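Local structure of uncharacterized protein AF_1796 (1VIM) at the interface of chains A and B. The protein is of unknown function but probably binds a phosphosugar and may act as a sugar isomerase of the SIS family. Numbering follows the deposited sequence. Chains: chain A/B, Hypothetical protein AF1796.

The interface of chains A and B. Residues chain A 17, 57, 160, 164; chain B 168, 171-172, 175.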
# COMPACT_ATOMS: atom_id res chain seq x y z
N PHE A 17 5.38 25.84 16.13
CA PHE A 17 4.43 24.87 15.62
C PHE A 17 3.79 24.06 16.78
O PHE A 17 2.59 23.86 16.81
CB PHE A 17 5.14 23.92 14.63
CG PHE A 17 4.23 22.83 14.11
CD1 PHE A 17 4.16 21.61 14.78
CD2 PHE A 17 3.43 23.03 13.00
CE1 PHE A 17 3.32 20.61 14.33
CE2 PHE A 17 2.59 22.02 12.54
CZ PHE A 17 2.53 20.81 13.23
N ARG A 57 -2.27 11.95 2.86
CA ARG A 57 -2.10 11.89 4.31
C ARG A 57 -3.39 11.59 5.07
O ARG A 57 -3.36 10.88 6.08
CB ARG A 57 -1.38 13.13 4.83
CG ARG A 57 0.14 13.00 4.63
CD ARG A 57 0.93 14.29 4.74
NE ARG A 57 0.65 14.97 5.99
CZ ARG A 57 1.55 15.31 6.92
NH1 ARG A 57 2.83 14.94 6.83
NH2 ARG A 57 1.14 15.98 7.99
N THR A 160 -2.06 20.29 7.22
CA THR A 160 -1.42 19.62 8.36
C THR A 160 -2.21 19.73 9.65
O THR A 160 -2.32 18.76 10.38
CB THR A 160 -0.02 20.24 8.56
OG1 THR A 160 0.85 19.84 7.49
CG2 THR A 160 0.67 19.73 9.83
N LEU A 164 -3.56 16.50 11.84
CA LEU A 164 -3.19 16.18 13.22
C LEU A 164 -4.40 16.19 14.14
O LEU A 164 -4.55 15.34 15.00
CB LEU A 164 -2.16 17.20 13.73
CG LEU A 164 -0.79 17.12 13.10
CD1 LEU A 164 0.06 18.25 13.63
CD2 LEU A 164 -0.17 15.75 13.35
N ILE B 168 3.32 14.52 15.58
CA ILE B 168 3.37 15.95 15.90
C ILE B 168 4.82 16.47 15.81
O ILE B 168 5.08 17.53 15.19
CB ILE B 168 2.73 16.22 17.28
CG1 ILE B 168 1.21 16.07 17.17
CG2 ILE B 168 3.08 17.63 17.78
CD1 ILE B 168 0.52 15.88 18.50
N ASP B 171 5.87 16.72 12.06
CA ASP B 171 5.31 17.93 11.46
C ASP B 171 5.95 19.22 11.99
O ASP B 171 6.13 20.19 11.25
CB ASP B 171 3.79 17.95 11.65
CG ASP B 171 3.06 17.04 10.67
OD1 ASP B 171 3.50 16.84 9.51
OD2 ASP B 171 2.00 16.51 11.01
N ALA B 172 6.37 19.21 13.24
CA ALA B 172 7.12 20.34 13.77
C ALA B 172 8.48 20.47 13.08
O ALA B 172 8.95 21.59 12.77
CB ALA B 172 7.29 20.20 15.30
N ALA B 175 7.97 22.16 9.83
CA ALA B 175 7.86 23.61 10.01
C ALA B 175 9.24 24.25 10.13
O ALA B 175 9.50 25.32 9.55
CB ALA B 175 7.01 23.92 11.25
O HOH W 1 3.77 19.09 7.79
O HOH W 2 5.42 15.04 8.64
O HOH W 3 -0.41 16.37 10.19
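A:Arg57 and B:Asp171 approach from opposite directions and form a salt bridge, NH2 of the guanidinium lying 2.9 Å from the carboxylate oxygen OD1. The hydrogen bond reaches OD1 on its syn side, 20° out of the carboxylate plane, yet stays nearly in the guanidinium plane. With the two planes turned 43° apart, this is no flat, two-pronged pair: the further bonds, NH1 to OD1 and NH2 to OD2, are weak. A bend at chi3 turns the end of the arginine towards the acid.

Three waters extend the contacts of the carboxylate. Water 1 links OD1 to the hydroxyl OG1 of A:Thr160, and water 2 links the same oxygen to A:Arg57 NH1. OD1 thus accepts from the arginine and also meets two waters, while OD2 is tied through water 3 to the carbonyl oxygen of A:Thr160.

Apolar groups close in around the acid. A:Leu164 sets CD2 3.3 Å from B:Asp171 OD2, and A:Thr160 CG2 is 3.7 Å from B:Asp171 CG. With CG anti to the backbone N (chi1 177°), A:Phe17 lays one ring face on the B:Asp171–B:Ala172 stretch of the partner helix, B:Asp171 O over its centre. CD1 is 3.4 Å from B:Ala172 CA and CZ 3.5 Å from B:Asp171 CB; A:Phe17 CB is 3.9 Å from B:Ala175 CB. Replacing A:Phe17 with alanine would probably open a gap beside B:Ala172 and leave the B:Asp171 methylene without its packing partner.

In this two-fold interface of a SIS-family fold, helix 160-181 of chain B packs against helices 12-31, 56-71 and 160-181 of chain A; the deposited assembly holds four copies, and the structure alone does not show that this is the biological oligomer.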